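Local coordinates for glycoside hydrolase family protein (Novosphingobium sp. PP1Y, PDB 6Q2F), which probably hydrolyses alpha-L-rhamnosidic linkages, releasing L-rhamnose from glycosides, as an alpha-L-rhamnosidase, at residues T405-D410 / T536-G541; F655-L660 / G1055-V1060; D125-I130 / G496-L501. All coordinates share one frame; numbering follows the deposited sequence.

Contact 1 (T405-D410 / T536-G541)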
loop_
_atom_site.group_PDB
_atom_site.type_symbol
_atom_site.label_atom_id
_atom_site.label_comp_id
_atom_site.label_asym_id
_atom_site.label_seq_id
_atom_site.Cartn_x
_atom_site.Cartn_y
_atom_site.Cartn_z
ATOM N N THR A 405 -2.841 -30.851 -26.478
ATOM C CA THR A 405 -1.553 -31.057 -25.831
ATOM C C THR A 405 -0.480 -30.512 -26.752
ATOM O O THR A 405 -0.516 -30.764 -27.956
ATOM C CB THR A 405 -1.301 -32.534 -25.530
ATOM O OG1 THR A 405 -2.253 -32.971 -24.552
ATOM C CG2 THR A 405 0.098 -32.735 -24.976
ATOM N N GLY A 406 0.455 -29.757 -26.191
ATOM C CA GLY A 406 1.476 -29.125 -27.001
ATOM C C GLY A 406 2.753 -29.928 -27.091
ATOM O O GLY A 406 2.713 -31.158 -27.194
ATOM N N VAL A 407 3.892 -29.231 -27.050
ATOM C CA VAL A 407 5.187 -29.888 -27.148
ATOM C C VAL A 407 5.401 -30.798 -25.947
ATOM O O VAL A 407 5.127 -30.420 -24.796
ATOM C CB VAL A 407 6.301 -28.832 -27.239
ATOM C CG1 VAL A 407 7.664 -29.489 -27.241
ATOM C CG2 VAL A 407 6.112 -27.941 -28.476
ATOM N N ASP A 408 5.904 -31.999 -26.204
ATOM C CA ASP A 408 6.292 -32.891 -25.121
ATOM C C ASP A 408 7.521 -32.314 -24.432
ATOM O O ASP A 408 8.535 -32.079 -25.097
ATOM C CB ASP A 408 6.579 -34.304 -25.654
ATOM C CG ASP A 408 6.759 -35.327 -24.540
ATOM O OD1 ASP A 408 7.204 -34.946 -23.433
ATOM O OD2 ASP A 408 6.449 -36.515 -24.762
ATOM N N PRO A 409 7.475 -32.062 -23.123
ATOM C CA PRO A 409 8.660 -31.506 -22.444
ATOM C C PRO A 409 9.911 -32.347 -22.638
ATOM O O PRO A 409 11.001 -31.795 -22.832
ATOM C CB PRO A 409 8.244 -31.463 -20.965
ATOM C CG PRO A 409 6.794 -31.718 -20.930
ATOM C CD PRO A 409 6.354 -32.323 -22.211
ATOM N N ASP A 410 9.784 -33.673 -22.595
ATOM C CA ASP A 410 10.948 -34.534 -22.785
ATOM C C ASP A 410 11.572 -34.378 -24.164
ATOM O O ASP A 410 12.755 -34.697 -24.334
ATOM C CB ASP A 410 10.560 -35.993 -22.546
ATOM C CG ASP A 410 10.108 -36.240 -21.124
ATOM O OD1 ASP A 410 10.700 -35.633 -20.204
ATOM O OD2 ASP A 410 9.154 -37.021 -20.922
ATOM N N THR A 536 7.099 -17.994 -24.093
ATOM C CA THR A 536 7.037 -17.318 -25.379
ATOM C C THR A 536 5.765 -17.632 -26.153
ATOM O O THR A 536 5.650 -17.221 -27.309
ATOM C CB THR A 536 8.249 -17.689 -26.236
ATOM O OG1 THR A 536 8.081 -19.024 -26.725
ATOM C CG2 THR A 536 9.522 -17.620 -25.419
ATOM N N GLY A 537 4.812 -18.356 -25.558
ATOM C CA GLY A 537 3.563 -18.672 -26.210
ATOM C C GLY A 537 3.424 -20.112 -26.656
ATOM O O GLY A 537 2.304 -20.535 -26.968
ATOM N N THR A 538 4.512 -20.879 -26.706
ATOM C CA THR A 538 4.448 -22.245 -27.223
ATOM C C THR A 538 3.912 -23.173 -26.143
ATOM O O THR A 538 4.549 -23.360 -25.102
ATOM C CB THR A 538 5.816 -22.718 -27.702
ATOM O OG1 THR A 538 6.196 -21.975 -28.860
ATOM C CG2 THR A 538 5.754 -24.212 -28.058
ATOM N N LEU A 539 2.749 -23.765 -26.393
ATOM C CA LEU A 539 2.173 -24.709 -25.448
ATOM C C LEU A 539 3.110 -25.891 -25.251
ATOM O O LEU A 539 3.568 -26.498 -26.218
ATOM C CB LEU A 539 0.810 -25.191 -25.940
ATOM C CG LEU A 539 0.075 -26.147 -25.004
ATOM C CD1 LEU A 539 -0.164 -25.508 -23.647
ATOM C CD2 LEU A 539 -1.238 -26.586 -25.629
ATOM N N VAL A 540 3.410 -26.195 -23.993
ATOM C CA VAL A 540 4.195 -27.360 -23.610
ATOM C C VAL A 540 3.297 -28.240 -22.762
ATOM O O VAL A 540 2.718 -27.767 -21.779
ATOM C CB VAL A 540 5.471 -26.966 -22.841
ATOM C CG1 VAL A 540 6.331 -28.199 -22.551
ATOM C CG2 VAL A 540 6.261 -25.930 -23.623
ATOM N N GLY A 541 3.171 -29.513 -23.145
ATOM C CA GLY A 541 2.247 -30.409 -22.467
ATOM C C GLY A 541 0.824 -29.890 -22.578
ATOM O O GLY A 541 0.463 -29.173 -23.521
#
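Three backbone hydrogen bonds join two loop segments that run almost at right angles, and V407 and G541 each take part in two of them. V407 sits opposite V540 in a single beta bridge: V407 N donates to L539 O (2.9 Å), and V407 O receives G541 N at 2.7 Å, so both polar atoms of V407 are paired on either side of V540. G541 uses its carbonyl as well, for G541 O takes the N-H of G406 (N to O 2.7 Å) in a nearly straight bond, 173° at the hydrogen. In all three the donor stands above the plane of the accepting carbonyl. CA-H contacts reinforce the grip. G406 CA approaches L539 O to 3.4 Å, which the lack of a side chain on G406 permits, and V540 CA points its hydrogen at V407 O. That oxygen is therefore well enclosed, with V540 CG1 against it too. G541 adopts a positive phi (60°), which favours glycine. Apolar groups add contacts beside the bonds: the V407 and T538 side chains cross obliquely, CG2 to CG2 3.8 Å, while L539 CD2 lies beside G406 N. The P409 ring approaches obliquely, CG 3.9 Å from V540 CG1. One residue further on, D410 N is taken by D408 OD1 (3.0 Å), met from above the carboxylate plane, in an Asx turn at the start of the 3-10 segment. V540 O is bonded to S546 OG, and T536 OG1 to P533 O. The bridge thus ties the loop before strand 413-414 to the loop before helix 543-575, where S546 lies; V407 and T538 rest on F214 of strand 206-217, T538 also on R439 of strand 436-447, and P409 and V540 share W531.

Contact 2 (F655-L660 / G1055-V1060)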
loop_
_atom_site.group_PDB
_atom_site.type_symbol
_atom_site.label_atom_id
_atom_site.label_comp_id
_atom_site.label_asym_id
_atom_site.label_seq_id
_atom_site.Cartn_x
_atom_site.Cartn_y
_atom_site.Cartn_z
ATOM N N PHE A 655 -6.833 21.450 6.097
ATOM C CA PHE A 655 -6.932 20.505 7.201
ATOM C C PHE A 655 -6.433 21.116 8.496
ATOM O O PHE A 655 -5.351 21.702 8.551
ATOM C CB PHE A 655 -6.121 19.204 6.922
ATOM C CG PHE A 655 -6.485 18.514 5.650
ATOM C CD1 PHE A 655 -5.847 18.850 4.458
ATOM C CD2 PHE A 655 -7.447 17.508 5.647
ATOM C CE1 PHE A 655 -6.168 18.184 3.266
ATOM C CE2 PHE A 655 -7.779 16.832 4.466
ATOM C CZ PHE A 655 -7.139 17.166 3.275
ATOM N N ALA A 656 -7.235 20.962 9.526
ATOM C CA ALA A 656 -6.855 21.160 10.907
ATOM C C ALA A 656 -7.029 19.811 11.588
ATOM O O ALA A 656 -7.643 18.908 11.012
ATOM C CB ALA A 656 -7.724 22.235 11.576
ATOM N N PRO A 657 -6.487 19.618 12.795
ATOM C CA PRO A 657 -6.592 18.292 13.432
ATOM C C PRO A 657 -8.021 17.784 13.520
ATOM O O PRO A 657 -8.250 16.570 13.434
ATOM C CB PRO A 657 -5.974 18.529 14.812
ATOM C CG PRO A 657 -4.997 19.646 14.576
ATOM C CD PRO A 657 -5.685 20.554 13.607
ATOM N N LYS A 658 -8.983 18.680 13.607
ATOM C CA LYS A 658 -10.372 18.282 13.674
ATOM C C LYS A 658 -10.748 17.490 12.424
ATOM O O LYS A 658 -11.540 16.615 12.488
ATOM C CB LYS A 658 -11.310 19.469 13.951
ATOM C CG LYS A 658 -11.937 20.110 12.743
ATOM C CD LYS A 658 -12.499 21.490 13.029
ATOM C CE LYS A 658 -13.544 21.495 14.139
ATOM N NZ LYS A 658 -14.554 22.569 14.060
ATOM N N ASP A 659 -10.155 17.816 11.300
ATOM C CA ASP A 659 -10.430 17.103 10.059
ATOM C C ASP A 659 -9.625 15.825 9.919
ATOM O O ASP A 659 -9.960 14.985 9.077
ATOM C CB ASP A 659 -10.111 17.983 8.858
ATOM C CG ASP A 659 -10.843 19.297 8.905
ATOM O OD1 ASP A 659 -12.078 19.257 8.776
ATOM O OD2 ASP A 659 -10.180 20.339 9.068
ATOM N N LEU A 660 -8.549 15.677 10.682
ATOM C CA LEU A 660 -7.657 14.554 10.477
ATOM C C LEU A 660 -7.912 13.403 11.428
ATOM O O LEU A 660 -7.437 12.301 11.169
ATOM C CB LEU A 660 -6.205 15.013 10.617
ATOM C CG LEU A 660 -5.815 16.142 9.664
ATOM C CD1 LEU A 660 -4.394 16.628 9.965
ATOM C CD2 LEU A 660 -5.930 15.662 8.220
ATOM N N GLY A 1055 -13.363 27.175 15.284
ATOM C CA GLY A 1055 -12.714 27.033 14.007
ATOM C C GLY A 1055 -11.265 27.433 14.106
ATOM O O GLY A 1055 -10.972 28.575 14.032
ATOM N N ASP A 1056 -10.347 26.510 14.309
ATOM C CA ASP A 1056 -10.594 25.097 14.378
ATOM C C ASP A 1056 -10.100 24.406 15.639
ATOM O O ASP A 1056 -10.475 23.296 15.887
ATOM C CB ASP A 1056 -9.918 24.429 13.204
ATOM C CG ASP A 1056 -10.394 24.916 11.911
ATOM O OD1 ASP A 1056 -11.535 24.756 11.585
ATOM O OD2 ASP A 1056 -9.596 25.424 11.178
ATOM N N LEU A 1057 -9.251 25.062 16.409
ATOM C CA LEU A 1057 -8.729 24.527 17.638
ATOM C C LEU A 1057 -8.459 25.672 18.539
ATOM O O LEU A 1057 -8.274 26.748 18.088
ATOM C CB LEU A 1057 -7.465 23.698 17.446
ATOM C CG LEU A 1057 -6.234 24.225 16.725
ATOM C CD1 LEU A 1057 -4.989 23.457 17.100
ATOM C CD2 LEU A 1057 -6.419 24.220 15.238
ATOM N N ALA A 1058 -8.440 25.427 19.829
ATOM C CA ALA A 1058 -8.218 26.467 20.776
ATOM C C ALA A 1058 -7.461 26.097 22.011
ATOM O O ALA A 1058 -7.779 25.175 22.691
ATOM C CB ALA A 1058 -9.540 27.060 21.177
ATOM N N GLN A 1059 -6.456 26.879 22.306
ATOM C CA GLN A 1059 -5.671 26.684 23.519
ATOM C C GLN A 1059 -6.190 27.663 24.569
ATOM O O GLN A 1059 -6.334 28.851 24.283
ATOM C CB GLN A 1059 -4.169 26.883 23.222
ATOM C CG GLN A 1059 -3.213 26.770 24.414
ATOM C CD GLN A 1059 -3.217 28.027 25.289
ATOM O OE1 GLN A 1059 -3.081 29.149 24.794
ATOM N NE2 GLN A 1059 -3.386 27.838 26.592
ATOM N N VAL A 1060 -6.483 27.166 25.774
ATOM C CA VAL A 1060 -7.180 27.937 26.798
ATOM C C VAL A 1060 -6.279 28.122 28.010
ATOM O O VAL A 1060 -5.733 27.148 28.542
ATOM C CB VAL A 1060 -8.497 27.263 27.211
ATOM C CG1 VAL A 1060 -9.165 28.046 28.374
ATOM C CG2 VAL A 1060 -9.408 27.167 26.004
HETATM O O HOH W 1 -8.721 21.180 14.914
#
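The A656 methyl (CB) lies against D1056 CB at the base of the aspartate, 3.5 Å away, with D1056 OD2 also near. Beside it the K658 chain crosses the aspartate at about a right angle, its CD 3.7 Å from D1056 OD1. The ammonium does not reach a salt bridge: K658 NZ stays 4.5 Å from D1056 OD1 and is hydrogen-bonded to V1054 O, the chain bending at chi3 (-58°). L1057 CD2 adds apolar contact, 4.1 Å from P657 CD and near the A656 methyl; L1057 CG occupies the crowded position between backbone N and carbonyl carbon (chi1 54°). One water links the backbones, accepting from K658 N (2.8 Å) and donating to D1056 O (2.9 Å), an oxygen that also bonds Y1075 OH. In the next shell, D659 OD2 uses its anti lone pair to take A656 N at 3.0 Å, in a nearly straight bond that closes back over the first, weakly bonded turn of the helix. R1128 forms salt bridges to both D659 and D1056 and would offset the repulsion between these two carboxylates. A cis peptide precedes D1056, and D1056 and L1057 together face A1095 as a classic beta bulge. The contact thus joins the start of helix 657-670, packed through P657 on W714 of helix 712-726, to the turn where strand 1047-1055 of one sheet of the galactose-binding-like domain gives way to strand 1057-1062 of the other.

Contact 3 (D125-I130 / G496-L501)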
loop_
_atom_site.group_PDB
_atom_site.type_symbol
_atom_site.label_atom_id
_atom_site.label_comp_id
_atom_site.label_asym_id
_atom_site.label_seq_id
_atom_site.Cartn_x
_atom_site.Cartn_y
_atom_site.Cartn_z
ATOM N N ASP A 125 17.753 14.666 18.857
ATOM C CA ASP A 125 17.185 13.357 19.170
ATOM C C ASP A 125 15.952 13.061 18.311
ATOM O O ASP A 125 14.905 12.646 18.798
ATOM C CB ASP A 125 16.858 13.227 20.667
ATOM C CG ASP A 125 16.533 11.798 21.059
ATOM O OD1 ASP A 125 16.786 10.899 20.225
ATOM O OD2 ASP A 125 16.028 11.569 22.175
ATOM N N LEU A 126 16.116 13.278 17.002
ATOM C CA LEU A 126 15.130 12.919 15.988
ATOM C C LEU A 126 15.699 11.788 15.144
ATOM O O LEU A 126 16.835 11.878 14.675
ATOM C CB LEU A 126 14.787 14.127 15.098
ATOM C CG LEU A 126 14.164 15.289 15.857
ATOM C CD1 LEU A 126 14.123 16.584 15.037
ATOM C CD2 LEU A 126 12.773 14.884 16.310
ATOM N N GLU A 127 14.913 10.736 14.951
ATOM C CA GLU A 127 15.317 9.633 14.082
ATOM C C GLU A 127 15.256 10.077 12.625
ATOM O O GLU A 127 14.176 10.370 12.108
ATOM C CB GLU A 127 14.412 8.426 14.298
ATOM C CG GLU A 127 14.577 7.350 13.235
ATOM C CD GLU A 127 13.535 6.251 13.337
ATOM O OE1 GLU A 127 13.792 5.236 14.001
ATOM O OE2 GLU A 127 12.450 6.426 12.744
ATOM N N LEU A 128 16.399 10.094 11.945
ATOM C CA LEU A 128 16.455 10.538 10.555
ATOM C C LEU A 128 16.514 9.329 9.631
ATOM O O LEU A 128 17.335 8.429 9.831
ATOM C CB LEU A 128 17.662 11.449 10.325
ATOM C CG LEU A 128 17.949 11.821 8.869
ATOM C CD1 LEU A 128 16.750 12.531 8.241
ATOM C CD2 LEU A 128 19.186 12.708 8.773
ATOM N N ALA A 129 15.638 9.309 8.629
ATOM C CA ALA A 129 15.645 8.285 7.597
ATOM C C ALA A 129 15.854 8.906 6.220
ATOM O O ALA A 129 15.551 10.080 5.983
ATOM C CB ALA A 129 14.326 7.489 7.594
ATOM N N ILE A 130 16.375 8.090 5.308
ATOM C CA ILE A 130 16.487 8.444 3.899
ATOM C C ILE A 130 15.795 7.373 3.081
ATOM O O ILE A 130 15.611 6.243 3.529
ATOM C CB ILE A 130 17.951 8.594 3.447
ATOM C CG1 ILE A 130 18.705 7.267 3.684
ATOM C CG2 ILE A 130 18.589 9.731 4.195
ATOM C CD1 ILE A 130 20.136 7.274 3.103
ATOM N N GLY A 496 22.770 10.072 13.600
ATOM C CA GLY A 496 22.444 10.796 12.383
ATOM C C GLY A 496 21.385 10.076 11.569
ATOM O O GLY A 496 20.214 10.039 11.963
ATOM N N VAL A 497 21.774 9.532 10.416
ATOM C CA VAL A 497 20.864 8.717 9.611
ATOM C C VAL A 497 20.715 7.360 10.302
ATOM O O VAL A 497 21.686 6.613 10.442
ATOM C CB VAL A 497 21.374 8.562 8.173
ATOM C CG1 VAL A 497 20.385 7.764 7.330
ATOM C CG2 VAL A 497 21.610 9.924 7.538
ATOM N N ARG A 498 19.507 7.063 10.785
ATOM C CA ARG A 498 19.268 5.826 11.514
ATOM C C ARG A 498 18.571 4.785 10.671
ATOM O O ARG A 498 18.508 3.622 11.084
ATOM C CB ARG A 498 18.396 6.071 12.760
ATOM C CG ARG A 498 18.912 7.197 13.671
ATOM C CD ARG A 498 20.328 6.873 14.143
ATOM N NE ARG A 498 20.408 5.521 14.671
ATOM C CZ ARG A 498 20.001 5.164 15.887
ATOM N NH1 ARG A 498 19.463 6.065 16.706
ATOM N NH2 ARG A 498 20.109 3.895 16.274
ATOM N N ALA A 499 18.003 5.173 9.531
ATOM C CA ALA A 499 17.094 4.248 8.890
ATOM C C ALA A 499 17.038 4.487 7.404
ATOM O O ALA A 499 17.314 5.589 6.910
ATOM C CB ALA A 499 15.667 4.366 9.483
ATOM N N LEU A 500 16.611 3.443 6.715
ATOM C CA LEU A 500 16.406 3.402 5.282
ATOM C C LEU A 500 14.924 3.188 5.041
ATOM O O LEU A 500 14.271 2.460 5.790
ATOM C CB LEU A 500 17.197 2.238 4.680
ATOM C CG LEU A 500 18.097 2.341 3.467
ATOM C CD1 LEU A 500 18.933 3.612 3.511
ATOM C CD2 LEU A 500 18.990 1.089 3.498
ATOM N N LEU A 501 14.385 3.812 4.012
ATOM C CA LEU A 501 12.991 3.616 3.652
ATOM C C LEU A 501 12.945 3.042 2.248
ATOM O O LEU A 501 13.508 3.638 1.323
ATOM C CB LEU A 501 12.208 4.931 3.716
ATOM C CG LEU A 501 10.904 4.910 2.913
ATOM C CD1 LEU A 501 9.920 3.956 3.564
ATOM C CD2 LEU A 501 10.285 6.299 2.896
HETATM O O HOH W 2 19.155 10.637 14.396
#
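I130 and L500 lie side by side, pointing the same way, with I130 CG1 3.7 Å from L500 CD1. I130 holds CG1 in the crowded position between backbone N and carbonyl carbon (chi1 59°), while L500 has a first torsion well off a staggered value (-132°) that swings its end toward the isoleucine. V497 also packs on I130: its CG1, anti to the backbone N, meets I130 CG1 at 4.0 Å, and its CG2 touches L128 CD2 at 3.9 Å. On the sheet face opposite I130 and L500, A129 CB and A499 CB abut at 3.9 Å. E127 and R498 cross at about a right angle, CG of the first near CB of the second; E127 stretches out to R56 and Y581, whereas R498 curls back through two bends (chi2 -59°) so that NE bonds G493 O. The backbones pair in parallel, regularly at A129/A499 and I130/L500 but only loosely at L128/V497. L128 O receives R498 N at 2.7 Å nearly along the C=O axis, plus a weak bond from A499 N; A499 O takes I130 N, and I130 O takes L501 N (2.8 Å) in its carbonyl plane. Ahead of the strands, a water donates to both L126 O and G496 O. These are neighbouring strands of the (beta/alpha)8 barrel, continuing parallel into 85-91 and 579-582, with L128, I130 and V497 packed on F114 of helix 108-124, I130 and L500 against helix 469-487, and the side chain of L501 about 7 Å from the bound sodium.

From the N terminus, contact 3 opens first, at strand 127-131 of the barrel, and closes at strand 497-502, its parallel neighbour; the long excursion between them carries several antiparallel sheets. Contact 1 opens inside that excursion, at 405-410, and closes at 536-541, after contact 3 has closed. The two therefore cross, tying the loop before strand 413-414, the edge of an inserted sheet, to the loop leading into helix 543-575, about 34 Å from contact 3 at the nearest atoms. Contact 2 follows in series: it spans nearly 400 residues and fixes the C-terminal beta sandwich to a barrel helix, on the opposite side of the chain's centre from contact 1.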